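Diphosphomevalonate decarboxylase, putative (Trypanosoma brucei, PDB 2HKE) probably catalyses the ATP-dependent decarboxylation of (R)-5-diphosphomevalonate to isopentenyl diphosphate, the isoprenoid precursor made by the mevalonate pathway. Local coordinates at residues 4-10 with 47-53; 236-240 with 300-304; 193-199 with 261-266. The protein carries 1 engineered substitution. All blocks are in the same frame, centred on the assembly; numbering follows the deposited sequence.

Interaction 1 (4-10 with 47-53)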
ATOM      1  N   GLN A   4      11.809  25.948  -0.046  1.00 48.04           N
ATOM      2  CA  GLN A   4      11.527  26.584   1.293  1.00 46.84           C
ATOM      3  C   GLN A   4      11.554  25.523   2.441  1.00 46.66           C
ATOM      4  O   GLN A   4      12.512  24.723   2.560  1.00 47.90           O
ATOM      5  CB  GLN A   4      10.163  27.315   1.217  1.00 47.95           C
ATOM      6  CG  GLN A   4       9.975  28.592   2.077  1.00 48.49           C
ATOM      7  CD  GLN A   4      10.376  28.422   3.521  1.00 51.04           C
ATOM      8  OE1 GLN A   4      11.532  28.110   3.820  1.00 54.77           O
ATOM      9  NE2 GLN A   4       9.431  28.614   4.428  1.00 50.80           N
ATOM     10  N   CYS A   5      10.545  25.603   3.314  1.00 45.39           N
ATOM     11  CA  CYS A   5      10.116  24.543   4.244  1.00 41.98           C
ATOM     12  C   CYS A   5       8.916  23.935   3.571  1.00 38.77           C
ATOM     13  O   CYS A   5       7.987  24.655   3.229  1.00 37.75           O
ATOM     14  CB  CYS A   5       9.683  25.175   5.568  1.00 43.22           C
ATOM     15  SG  CYS A   5       8.646  24.126   6.650  1.00 50.01           S
ATOM     16  N   VAL A   6       8.919  22.617   3.357  1.00 33.87           N
ATOM     17  CA  VAL A   6       7.871  21.987   2.569  1.00 31.37           C
ATOM     18  C   VAL A   6       7.240  20.864   3.374  1.00 28.47           C
ATOM     19  O   VAL A   6       7.955  20.117   4.036  1.00 28.02           O
ATOM     20  CB  VAL A   6       8.454  21.407   1.251  1.00 29.90           C
ATOM     21  CG1 VAL A   6       7.405  20.616   0.489  1.00 27.18           C
ATOM     22  CG2 VAL A   6       9.057  22.529   0.386  1.00 29.65           C
ATOM     23  N   THR A   7       5.920  20.764   3.305  1.00 26.34           N
ATOM     24  CA  THR A   7       5.153  19.745   4.021  1.00 26.72           C
ATOM     25  C   THR A   7       4.225  19.033   3.056  1.00 25.28           C
ATOM     26  O   THR A   7       3.523  19.658   2.251  1.00 24.96           O
ATOM     27  CB  THR A   7       4.315  20.350   5.204  1.00 27.14           C
ATOM     28  OG1 THR A   7       5.201  21.006   6.097  1.00 27.13           O
ATOM     29  CG2 THR A   7       3.581  19.231   5.972  1.00 25.78           C
ATOM     30  N   VAL A   8       4.226  17.705   3.142  1.00 23.95           N
ATOM     31  CA  VAL A   8       3.473  16.845   2.216  1.00 24.46           C
ATOM     32  C   VAL A   8       2.798  15.774   3.031  1.00 24.50           C
ATOM     33  O   VAL A   8       3.373  15.286   4.004  1.00 24.38           O
ATOM     34  CB  VAL A   8       4.437  16.113   1.230  1.00 24.46           C
ATOM     35  CG1 VAL A   8       3.705  15.057   0.418  1.00 23.37           C
ATOM     36  CG2 VAL A   8       5.119  17.131   0.315  1.00 23.74           C
ATOM     37  N   GLU A   9       1.596  15.394   2.615  1.00 24.03           N
ATOM     38  CA  GLU A   9       0.953  14.210   3.113  1.00 25.09           C
ATOM     39  C   GLU A   9       0.840  13.214   1.956  1.00 23.78           C
ATOM     40  O   GLU A   9       0.533  13.590   0.827  1.00 23.60           O
ATOM     41  CB  GLU A   9      -0.416  14.536   3.683  1.00 25.95           C
ATOM     42  CG  GLU A   9      -0.316  15.216   5.085  1.00 29.08           C
ATOM     43  CD  GLU A   9      -1.680  15.468   5.730  1.00 32.84           C
ATOM     44  OE1 GLU A   9      -2.698  15.486   4.982  1.00 39.23           O
ATOM     45  OE2 GLU A   9      -1.713  15.642   6.990  1.00 42.78           O
ATOM     46  N   ALA A  10       1.122  11.950   2.253  1.00 22.45           N
ATOM     47  CA  ALA A  10       0.919  10.893   1.270  1.00 21.33           C
ATOM     48  C   ALA A  10       0.071   9.753   1.832  1.00 20.77           C
ATOM     49  O   ALA A  10       0.197   9.380   3.012  1.00 21.54           O
ATOM     50  CB  ALA A  10       2.261  10.373   0.765  1.00 22.10           C
ATOM     51  N   ARG A  47      -2.758   8.870   7.192  1.00 27.30           N
ATOM     52  CA  ARG A  47      -1.765   9.280   6.198  1.00 26.31           C
ATOM     53  C   ARG A  47      -0.399   9.444   6.860  1.00 25.24           C
ATOM     54  O   ARG A  47      -0.293   9.493   8.108  1.00 23.92           O
ATOM     55  CB  ARG A  47      -2.204  10.576   5.503  1.00 27.68           C
ATOM     56  CG  ARG A  47      -2.035  11.861   6.320  1.00 28.12           C
ATOM     57  CD  ARG A  47      -2.905  11.932   7.572  1.00 33.76           C
ATOM     58  NE  ARG A  47      -2.565  13.075   8.451  1.00 35.92           N
ATOM     59  CZ  ARG A  47      -1.560  13.129   9.343  1.00 37.59           C
ATOM     60  NH1 ARG A  47      -0.699  12.133   9.512  1.00 37.09           N
ATOM     61  NH2 ARG A  47      -1.395  14.230  10.067  1.00 40.24           N
ATOM     62  N   SER A  48       0.655   9.540   6.042  1.00 23.59           N
ATOM     63  CA  SER A  48       1.950   9.983   6.530  1.00 23.88           C
ATOM     64  C   SER A  48       2.146  11.433   6.146  1.00 23.90           C
ATOM     65  O   SER A  48       1.637  11.903   5.138  1.00 23.54           O
ATOM     66  CB  SER A  48       3.132   9.181   6.010  1.00 24.60           C
ATOM     67  OG  SER A  48       2.930   7.814   6.243  1.00 26.29           O
ATOM     68  N   LYS A  49       2.920  12.115   6.967  1.00 24.46           N
ATOM     69  CA  LYS A  49       3.192  13.512   6.777  1.00 25.11           C
ATOM     70  C   LYS A  49       4.680  13.712   7.004  1.00 25.23           C
ATOM     71  O   LYS A  49       5.240  13.169   7.965  1.00 24.18           O
ATOM     72  CB  LYS A  49       2.373  14.298   7.778  1.00 26.20           C
ATOM     73  CG  LYS A  49       2.627  15.797   7.786  1.00 27.47           C
ATOM     74  CD  LYS A  49       1.414  16.450   8.504  1.00 29.05           C
ATOM     75  CE  LYS A  49       1.646  17.826   8.918  1.00 32.34           C
ATOM     76  NZ  LYS A  49       0.494  18.271   9.807  1.00 31.90           N
ATOM     77  N   THR A  50       5.312  14.464   6.086  1.00 24.63           N
ATOM     78  CA  THR A  50       6.719  14.889   6.217  1.00 24.63           C
ATOM     79  C   THR A  50       6.862  16.383   5.969  1.00 24.16           C
ATOM     80  O   THR A  50       6.282  16.918   5.036  1.00 23.70           O
ATOM     81  CB  THR A  50       7.653  14.174   5.213  1.00 25.18           C
ATOM     82  OG1 THR A  50       7.674  12.780   5.475  1.00 28.71           O
ATOM     83  CG2 THR A  50       9.085  14.703   5.230  1.00 24.97           C
ATOM     84  N   SER A  51       7.692  16.994   6.793  1.00 24.29           N
ATOM     85  CA  SER A  51       8.122  18.373   6.645  1.00 25.60           C
ATOM     86  C   SER A  51       9.625  18.363   6.456  1.00 25.20           C
ATOM     87  O   SER A  51      10.353  17.634   7.135  1.00 25.32           O
ATOM     88  CB  SER A  51       7.738  19.211   7.881  1.00 25.52           C
ATOM     89  OG  SER A  51       6.338  19.508   7.884  1.00 26.23           O
ATOM     90  N   VAL A  52      10.111  19.155   5.518  1.00 26.62           N
ATOM     91  CA  VAL A  52      11.539  19.290   5.355  1.00 28.14           C
ATOM     92  C   VAL A  52      11.913  20.774   5.391  1.00 30.25           C
ATOM     93  O   VAL A  52      11.136  21.617   4.923  1.00 29.40           O
ATOM     94  CB  VAL A  52      12.052  18.606   4.049  1.00 27.55           C
ATOM     95  CG1 VAL A  52      11.626  17.119   4.009  1.00 25.15           C
ATOM     96  CG2 VAL A  52      11.552  19.344   2.793  1.00 26.11           C
ATOM     97  N   GLU A  53      13.103  21.058   5.917  1.00 32.99           N
ATOM     98  CA  GLU A  53      13.650  22.423   5.907  1.00 35.51           C
ATOM     99  C   GLU A  53      15.095  22.420   5.449  1.00 36.48           C
ATOM    100  O   GLU A  53      15.903  21.698   6.002  1.00 36.08           O
ATOM    101  CB  GLU A  53      13.543  23.035   7.301  1.00 35.90           C
ATOM    102  CG  GLU A  53      13.646  24.576   7.295  1.00 37.00           C
ATOM    103  CD  GLU A  53      13.907  25.181   8.687  1.00 39.57           C
ATOM    104  OE1 GLU A  53      13.750  24.509   9.743  1.00 44.59           O
ATOM    105  OE2 GLU A  53      14.308  26.359   8.712  1.00 48.76           O
TER
HETATM  106  O   HOH W   1      -1.763  18.294   8.562  1.00 48.87           O
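Glu9 and Arg47 meet at one end of an antiparallel pair of strands, 5-10 and 48-53, in the large mixed sheet of the N-terminal half of this GHMP-family fold. The carboxylate and guanidinium planes are turned 57° apart, and Glu9 OE2 forms a salt bridge with Arg47 NE at 3.1 Å. The same face carries Lys49, whose extended chain lays CD 3.6 Å from Glu9 OE2; its ammonium stays farther off, and a water joins Lys49 NZ to Glu9 OE2. The opposite face is apolar where Val6, Val8 and Val52 lie; Val8 and Val52 pack on helix 114-130, and beta-branched valine suits both strand and core. Val6 and Val52 exchange two backbone bonds, Val52 N reaching Val6 O at 2.8 Å, while Val52 CG2 rests 4.0 Å from Val6 CB. On the polar face, next along from Glu9 and Lys49, Thr7 and Ser51 are a non-hydrogen-bonded pair with close backbones. Each hydroxyl lies anti to its own carbonyl carbon (chi1 -58° and -75°), which brings the two face to face. Ser51 OG also accepts from Leu377 N of the C-terminal tail. Thr7 OG1 and Ser51 OG share a 2.6 Å hydrogen bond in which either could be the donor.

Interaction 2 (236-240 with 300-304)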
ATOM      1  N   ASP A 236     -15.032  -3.786 -15.024  1.00 22.47           N
ATOM      2  CA  ASP A 236     -15.519  -5.141 -14.904  1.00 22.18           C
ATOM      3  C   ASP A 236     -15.075  -5.634 -13.515  1.00 22.05           C
ATOM      4  O   ASP A 236     -13.944  -6.096 -13.354  1.00 21.43           O
ATOM      5  CB  ASP A 236     -14.824  -5.962 -15.975  1.00 23.12           C
ATOM      6  CG  ASP A 236     -15.194  -7.445 -15.949  1.00 23.07           C
ATOM      7  OD1 ASP A 236     -15.936  -7.922 -15.058  1.00 23.57           O
ATOM      8  OD2 ASP A 236     -14.669  -8.144 -16.860  1.00 25.18           O
ATOM      9  N   PHE A 237     -15.935  -5.460 -12.525  1.00 20.86           N
ATOM     10  CA  PHE A 237     -15.539  -5.751 -11.170  1.00 20.89           C
ATOM     11  C   PHE A 237     -15.217  -7.213 -10.974  1.00 20.04           C
ATOM     12  O   PHE A 237     -14.232  -7.541 -10.315  1.00 19.55           O
ATOM     13  CB  PHE A 237     -16.618  -5.334 -10.173  1.00 20.10           C
ATOM     14  CG  PHE A 237     -16.250  -5.643  -8.791  1.00 19.75           C
ATOM     15  CD1 PHE A 237     -15.389  -4.788  -8.095  1.00 18.07           C
ATOM     16  CD2 PHE A 237     -16.683  -6.789  -8.180  1.00 21.82           C
ATOM     17  CE1 PHE A 237     -14.989  -5.112  -6.817  1.00 20.46           C
ATOM     18  CE2 PHE A 237     -16.284  -7.086  -6.885  1.00 19.88           C
ATOM     19  CZ  PHE A 237     -15.407  -6.201  -6.221  1.00 21.10           C
ATOM     20  N   ALA A 238     -16.069  -8.094 -11.484  1.00 20.53           N
ATOM     21  CA  ALA A 238     -15.836  -9.526 -11.269  1.00 20.67           C
ATOM     22  C   ALA A 238     -14.453 -10.007 -11.739  1.00 20.62           C
ATOM     23  O   ALA A 238     -13.775 -10.751 -11.022  1.00 20.76           O
ATOM     24  CB  ALA A 238     -16.975 -10.362 -11.907  1.00 21.59           C
ATOM     25  N   THR A 239     -14.028  -9.589 -12.939  1.00 20.01           N
ATOM     26  CA  THR A 239     -12.720  -9.964 -13.471  1.00 20.13           C
ATOM     27  C   THR A 239     -11.629  -9.353 -12.615  1.00 19.61           C
ATOM     28  O   THR A 239     -10.635 -10.033 -12.253  1.00 19.56           O
ATOM     29  CB  THR A 239     -12.574  -9.549 -14.943  1.00 20.03           C
ATOM     30  OG1 THR A 239     -13.585 -10.242 -15.704  1.00 22.01           O
ATOM     31  CG2 THR A 239     -11.172  -9.928 -15.471  1.00 21.15           C
ATOM     32  N   PHE A 240     -11.806  -8.090 -12.265  1.00 18.87           N
ATOM     33  CA  PHE A 240     -10.841  -7.421 -11.388  1.00 19.60           C
ATOM     34  C   PHE A 240     -10.691  -8.175 -10.056  1.00 18.86           C
ATOM     35  O   PHE A 240      -9.566  -8.465  -9.565  1.00 18.14           O
ATOM     36  CB  PHE A 240     -11.263  -5.970 -11.141  1.00 20.25           C
ATOM     37  CG  PHE A 240     -10.430  -5.278 -10.095  1.00 21.41           C
ATOM     38  CD1 PHE A 240      -9.159  -4.826 -10.388  1.00 20.91           C
ATOM     39  CD2 PHE A 240     -10.911  -5.147  -8.780  1.00 23.56           C
ATOM     40  CE1 PHE A 240      -8.387  -4.236  -9.417  1.00 21.74           C
ATOM     41  CE2 PHE A 240     -10.086  -4.586  -7.793  1.00 23.04           C
ATOM     42  CZ  PHE A 240      -8.841  -4.120  -8.139  1.00 22.27           C
ATOM     43  N   LEU A 300     -10.116  -5.458   1.218  1.00 16.33           N
ATOM     44  CA  LEU A 300     -11.303  -5.921   0.520  1.00 16.47           C
ATOM     45  C   LEU A 300     -11.616  -4.909  -0.532  1.00 17.65           C
ATOM     46  O   LEU A 300     -11.461  -3.707  -0.276  1.00 19.05           O
ATOM     47  CB  LEU A 300     -12.491  -5.991   1.478  1.00 17.50           C
ATOM     48  CG  LEU A 300     -12.345  -7.008   2.581  1.00 18.18           C
ATOM     49  CD1 LEU A 300     -13.275  -6.644   3.734  1.00 22.85           C
ATOM     50  CD2 LEU A 300     -12.618  -8.457   2.047  1.00 20.82           C
ATOM     51  N   PHE A 301     -12.067  -5.377  -1.673  1.00 16.33           N
ATOM     52  CA  PHE A 301     -12.576  -4.490  -2.708  1.00 17.14           C
ATOM     53  C   PHE A 301     -14.034  -4.836  -2.925  1.00 17.13           C
ATOM     54  O   PHE A 301     -14.407  -6.026  -2.968  1.00 17.04           O
ATOM     55  CB  PHE A 301     -11.837  -4.702  -4.007  1.00 17.75           C
ATOM     56  CG  PHE A 301     -10.359  -4.536  -3.900  1.00 18.16           C
ATOM     57  CD1 PHE A 301      -9.805  -3.317  -3.527  1.00 23.20           C
ATOM     58  CD2 PHE A 301      -9.517  -5.587  -4.160  1.00 24.61           C
ATOM     59  CE1 PHE A 301      -8.423  -3.158  -3.424  1.00 20.99           C
ATOM     60  CE2 PHE A 301      -8.115  -5.424  -4.049  1.00 24.10           C
ATOM     61  CZ  PHE A 301      -7.585  -4.193  -3.692  1.00 20.59           C
ATOM     62  N   VAL A 302     -14.854  -3.813  -3.121  1.00 17.45           N
ATOM     63  CA  VAL A 302     -16.285  -4.009  -3.259  1.00 17.74           C
ATOM     64  C   VAL A 302     -16.843  -2.772  -3.931  1.00 17.94           C
ATOM     65  O   VAL A 302     -16.282  -1.695  -3.776  1.00 19.04           O
ATOM     66  CB  VAL A 302     -16.934  -4.199  -1.853  1.00 17.56           C
ATOM     67  CG1 VAL A 302     -16.754  -2.952  -0.981  1.00 17.59           C
ATOM     68  CG2 VAL A 302     -18.424  -4.597  -1.965  1.00 17.47           C
ATOM     69  N   LEU A 303     -17.889  -2.911  -4.732  1.00 19.08           N
ATOM     70  CA  LEU A 303     -18.562  -1.704  -5.257  1.00 18.94           C
ATOM     71  C   LEU A 303     -19.396  -1.057  -4.178  1.00 19.49           C
ATOM     72  O   LEU A 303     -19.946  -1.744  -3.328  1.00 20.03           O
ATOM     73  CB  LEU A 303     -19.437  -2.063  -6.434  1.00 17.59           C
ATOM     74  CG  LEU A 303     -18.675  -2.610  -7.651  1.00 20.12           C
ATOM     75  CD1 LEU A 303     -19.610  -2.817  -8.900  1.00 23.64           C
ATOM     76  CD2 LEU A 303     -17.429  -1.771  -8.029  1.00 20.30           C
ATOM     77  N   LYS A 304     -19.530   0.273  -4.242  1.00 21.49           N
ATOM     78  CA  LYS A 304     -20.312   1.033  -3.259  1.00 23.22           C
ATOM     79  C   LYS A 304     -21.700   0.471  -2.964  1.00 22.45           C
ATOM     80  O   LYS A 304     -22.085   0.325  -1.807  1.00 22.04           O
ATOM     81  CB  LYS A 304     -20.409   2.484  -3.734  1.00 24.63           C
ATOM     82  CG  LYS A 304     -20.724   3.438  -2.630  1.00 26.67           C
ATOM     83  CD  LYS A 304     -20.500   4.911  -2.999  1.00 28.57           C
ATOM     84  CE  LYS A 304     -20.834   5.705  -1.717  1.00 32.51           C
ATOM     85  NZ  LYS A 304     -21.036   7.239  -1.790  1.00 34.83           N
TER
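Phe237 and Phe240 carry the first turn of helix 237-256 onto strand 298-303, a helix-on-sheet contact within the C-terminal domain of the GHMP type. Asp236 precedes them as the N-cap. Its OD1 accepts a weak bond from Thr239 N, and its OD2 receives the hydroxyl of Thr239 at 2.6 Å (OG1 to OD2), from above the carboxylate plane. A short acidic residue suits this place because it can satisfy an amide that the helix's first turn leaves without a backbone acceptor. Phe237 then reaches to the strand, its CG anti to the backbone N (chi1 179°). The far edge of the ring comes to the backbone, CZ lying 3.4 Å from Phe301 O, which is in the ring plane. Nearer the helix, Leu303 runs past the ring in the reverse direction and sets CD2 3.6 Å from Phe237 CD1; its branched end packs against the ring's CG-CD1 side, while Leu303 N lies over one face. One turn on, Phe240 extends toward the sheet beside Phe237. Its edge meets a face of Phe301 in a T-shaped stack, centroids 5.4 Å apart and planes at 64°. Phe16 makes a second edge-to-face pair with Phe240, while Ile183 of the neighbouring strand touches both helix phenylalanines. Large flat rings suit this buried layer, bridging from helix to sheet; within the T-shaped pair, Phe240 CE2 lies 3.8 Å from Phe301 CD2.

Interaction 3 (193-199 with 261-266)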
ATOM      1  N   ALA A 193       0.503 -12.428  12.835  1.00 32.10           N
ATOM      2  CA  ALA A 193       1.030 -13.736  13.088  1.00 33.53           C
ATOM      3  C   ALA A 193       2.266 -13.569  13.949  1.00 34.83           C
ATOM      4  O   ALA A 193       2.774 -12.467  14.139  1.00 34.54           O
ATOM      5  CB  ALA A 193       1.426 -14.395  11.783  1.00 33.72           C
ATOM      6  N   GLN A 194       2.777 -14.683  14.433  1.00 37.68           N
ATOM      7  CA  GLN A 194       4.101 -14.681  15.007  1.00 39.13           C
ATOM      8  C   GLN A 194       5.014 -13.931  14.050  1.00 38.70           C
ATOM      9  O   GLN A 194       4.896 -14.089  12.829  1.00 38.58           O
ATOM     10  CB  GLN A 194       4.595 -16.112  15.150  1.00 39.52           C
ATOM     11  CG  GLN A 194       5.857 -16.224  15.962  1.00 40.96           C
ATOM     12  CD  GLN A 194       5.916 -17.510  16.756  1.00 43.92           C
ATOM     13  OE1 GLN A 194       5.354 -18.538  16.342  1.00 51.66           O
ATOM     14  NE2 GLN A 194       6.587 -17.465  17.922  1.00 49.79           N
ATOM     15  N   LYS A 195       5.897 -13.105  14.607  1.00 39.01           N
ATOM     16  CA  LYS A 195       6.851 -12.321  13.822  1.00 38.61           C
ATOM     17  C   LYS A 195       7.610 -13.240  12.892  1.00 37.06           C
ATOM     18  O   LYS A 195       8.048 -14.324  13.290  1.00 36.49           O
ATOM     19  CB  LYS A 195       7.851 -11.571  14.716  1.00 39.28           C
ATOM     20  CG  LYS A 195       8.570 -10.409  13.993  1.00 40.93           C
ATOM     21  CD  LYS A 195       9.452  -9.574  14.943  1.00 41.99           C
ATOM     22  CE  LYS A 195      10.952  -9.980  14.897  1.00 45.08           C
ATOM     23  NZ  LYS A 195      11.548 -10.125  16.288  1.00 47.11           N
ATOM     24  N   ASP A 196       7.750 -12.809  11.654  1.00 35.50           N
ATOM     25  CA  ASP A 196       8.523 -13.547  10.642  1.00 35.29           C
ATOM     26  C   ASP A 196       9.459 -12.544   9.930  1.00 34.20           C
ATOM     27  O   ASP A 196       9.513 -11.380  10.303  1.00 34.39           O
ATOM     28  CB  ASP A 196       7.563 -14.243   9.665  1.00 34.78           C
ATOM     29  CG  ASP A 196       8.147 -15.499   9.035  1.00 35.79           C
ATOM     30  OD1 ASP A 196       9.367 -15.497   8.734  1.00 37.80           O
ATOM     31  OD2 ASP A 196       7.383 -16.493   8.824  1.00 34.97           O
ATOM     32  N   VAL A 197      10.196 -13.002   8.923  1.00 33.48           N
ATOM     33  CA  VAL A 197      11.197 -12.154   8.258  1.00 32.19           C
ATOM     34  C   VAL A 197      10.535 -10.907   7.667  1.00 30.56           C
ATOM     35  O   VAL A 197       9.331 -10.914   7.353  1.00 30.15           O
ATOM     36  CB  VAL A 197      11.969 -12.929   7.149  1.00 32.63           C
ATOM     37  CG1 VAL A 197      12.687 -14.146   7.762  1.00 34.76           C
ATOM     38  CG2 VAL A 197      11.014 -13.358   6.028  1.00 32.31           C
ATOM     39  N   SER A 198      11.311  -9.843   7.518  1.00 29.06           N
ATOM     40  CA  SER A 198      10.811  -8.642   6.852  1.00 28.34           C
ATOM     41  C   SER A 198      10.464  -8.948   5.411  1.00 27.41           C
ATOM     42  O   SER A 198      10.990  -9.884   4.839  1.00 26.68           O
ATOM     43  CB  SER A 198      11.875  -7.547   6.863  1.00 29.16           C
ATOM     44  OG  SER A 198      12.935  -7.921   6.002  1.00 25.66           O
ATOM     45  N   SER A 199       9.564  -8.154   4.846  1.00 25.87           N
ATOM     46  CA  SER A 199       9.208  -8.240   3.429  1.00 26.50           C
ATOM     47  C   SER A 199      10.459  -8.110   2.547  1.00 24.36           C
ATOM     48  O   SER A 199      10.662  -8.868   1.623  1.00 21.87           O
ATOM     49  CB  SER A 199       8.231  -7.108   3.096  1.00 27.53           C
ATOM     50  OG  SER A 199       6.910  -7.454   3.533  1.00 34.38           O
ATOM     51  N   LYS A 261      10.060 -21.538   5.394  1.00 27.17           N
ATOM     52  CA  LYS A 261       8.700 -21.086   5.126  1.00 26.93           C
ATOM     53  C   LYS A 261       8.467 -19.714   5.756  1.00 24.55           C
ATOM     54  O   LYS A 261       8.951 -19.403   6.855  1.00 24.87           O
ATOM     55  CB  LYS A 261       7.717 -22.077   5.717  1.00 27.74           C
ATOM     56  CG  LYS A 261       6.298 -21.966   5.291  1.00 30.07           C
ATOM     57  CD  LYS A 261       5.464 -23.045   6.042  1.00 30.72           C
ATOM     58  CE  LYS A 261       3.954 -22.739   6.018  1.00 34.80           C
ATOM     59  NZ  LYS A 261       3.081 -23.874   6.576  1.00 38.21           N
ATOM     60  N   ILE A 262       7.720 -18.900   5.025  1.00 23.88           N
ATOM     61  CA  ILE A 262       7.306 -17.580   5.478  1.00 24.21           C
ATOM     62  C   ILE A 262       5.800 -17.609   5.680  1.00 23.76           C
ATOM     63  O   ILE A 262       5.048 -18.022   4.752  1.00 23.10           O
ATOM     64  CB  ILE A 262       7.591 -16.488   4.406  1.00 22.04           C
ATOM     65  CG1 ILE A 262       9.088 -16.346   4.124  1.00 24.14           C
ATOM     66  CG2 ILE A 262       6.970 -15.135   4.873  1.00 24.52           C
ATOM     67  CD1 ILE A 262       9.460 -15.412   2.903  1.00 23.64           C
ATOM     68  N   THR A 263       5.356 -17.148   6.845  1.00 26.38           N
ATOM     69  CA  THR A 263       3.928 -17.115   7.178  1.00 26.74           C
ATOM     70  C   THR A 263       3.562 -15.764   7.729  1.00 26.92           C
ATOM     71  O   THR A 263       4.000 -15.381   8.825  1.00 26.54           O
ATOM     72  CB  THR A 263       3.587 -18.150   8.277  1.00 28.65           C
ATOM     73  OG1 THR A 263       4.080 -19.438   7.863  1.00 31.14           O
ATOM     74  CG2 THR A 263       2.076 -18.197   8.495  1.00 29.49           C
ATOM     75  N   TYR A 264       2.741 -15.027   6.979  1.00 24.66           N
ATOM     76  CA  TYR A 264       2.220 -13.793   7.498  1.00 25.15           C
ATOM     77  C   TYR A 264       0.738 -13.907   7.875  1.00 25.36           C
ATOM     78  O   TYR A 264       0.229 -13.067   8.596  1.00 26.34           O
ATOM     79  CB  TYR A 264       2.396 -12.704   6.441  1.00 26.80           C
ATOM     80  CG  TYR A 264       3.823 -12.405   6.098  1.00 25.37           C
ATOM     81  CD1 TYR A 264       4.735 -12.038   7.072  1.00 28.19           C
ATOM     82  CD2 TYR A 264       4.255 -12.443   4.771  1.00 28.01           C
ATOM     83  CE1 TYR A 264       6.078 -11.728   6.725  1.00 30.00           C
ATOM     84  CE2 TYR A 264       5.560 -12.143   4.430  1.00 26.99           C
ATOM     85  CZ  TYR A 264       6.464 -11.746   5.402  1.00 29.72           C
ATOM     86  OH  TYR A 264       7.763 -11.459   5.006  1.00 27.61           O
ATOM     87  N   ALA A 265       0.045 -14.872   7.286  1.00 25.85           N
ATOM     88  CA  ALA A 265      -1.397 -15.060   7.517  1.00 25.72           C
ATOM     89  C   ALA A 265      -1.626 -15.805   8.827  1.00 26.40           C
ATOM     90  O   ALA A 265      -0.803 -16.614   9.234  1.00 26.09           O
ATOM     91  CB  ALA A 265      -1.966 -15.821   6.412  1.00 27.07           C
ATOM     92  N   THR A 266      -2.737 -15.487   9.482  1.00 25.82           N
ATOM     93  CA  THR A 266      -3.202 -16.205  10.660  1.00 24.99           C
ATOM     94  C   THR A 266      -4.456 -16.966  10.298  1.00 25.00           C
ATOM     95  O   THR A 266      -4.972 -16.848   9.193  1.00 23.94           O
ATOM     96  CB  THR A 266      -3.558 -15.232  11.747  1.00 24.60           C
ATOM     97  OG1 THR A 266      -4.685 -14.440  11.307  1.00 25.25           O
ATOM     98  CG2 THR A 266      -2.358 -14.331  12.125  1.00 25.45           C
TER
HETATM   99  O   HOH W   2       1.415 -11.527  10.338  1.00 31.40           O
HETATM  100  O   HOH W   3       4.196 -12.545  10.550  1.00 36.68           O
HETATM  101  O   HOH W   4       4.528 -16.248  11.390  1.00 39.16           O
HETATM  102  O   HOH W   5      10.784 -17.309   7.457  1.00 28.87           O
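Lys261 meets the 193-199 loop through its backbone: a water donates to both Lys261 O and Asp196 OD1. Ile262 is buried, and its CG1 lies 4.0 Å from Val197 CG2, the two side chains crossing at about a right angle. This apolar touch suits isoleucine, which also packs on Cys255 of helix 237-256. At Thr263 the backbone takes over. Its N-H gives a nearly straight bond (170°) to Asp196 OD2, 2.9 Å away, although the amide comes from above the carboxylate plane, 44° out of it. The other oxygen, Asp196 OD1, uses its anti lone pair for Val197 N, so the carboxylate is gripped by backbone amides of both segments. Asp196 thereby ties two irregular connections of the C-terminal domain, one leading from strand 183-189 into helix 199-209 and the other from helix 237-256 into helix 267-283. Two waters also link Thr263 O to Gln194 O, one of them weakly. Tyr264 starts out away from the loop but its ring swings back beside it, CG anti to the carbonyl carbon (chi1 -63°). One face of the ring is met by Ile262 CG2, offset toward the rim, while the edge faces Val197 O. The phenol OH donates to that carbonyl over 2.9 Å (Tyr264 OH to Val197 O), arriving above the carbonyl plane. Tyrosine suits a site that needs both a broad ring and a distant donor; Trp20 and Ala294 touch the same side chain. A water joins Tyr264 O to Ala193 N. At Thr266, the N-cap of helix 267-283, the methyl CG2 packs 3.8 Å from Ala193 CB, a small side chain that lets the two backbones draw close.

How the interactions relate
From the N terminus, interaction 1 comes first: residues 47-53 return to strand 5-15 and close a loop of 36 residues that contains strand but no helix, all within the N-terminal half. The chain reaches the other two contacts only later. Segment 193-199 opens interaction 3, then 236-240 opens interaction 2; 261-266 closes interaction 3 before 300-304 closes interaction 2, so these two cross. Interaction 3 joins the connections flanking the helices 199-209 to 237-256, and interaction 2 seats helix 237-256 on the five-stranded sheet. Their nearest atoms are about 13 Å apart, and interactions 1 and 2 lie on opposite sides of the chain's centre.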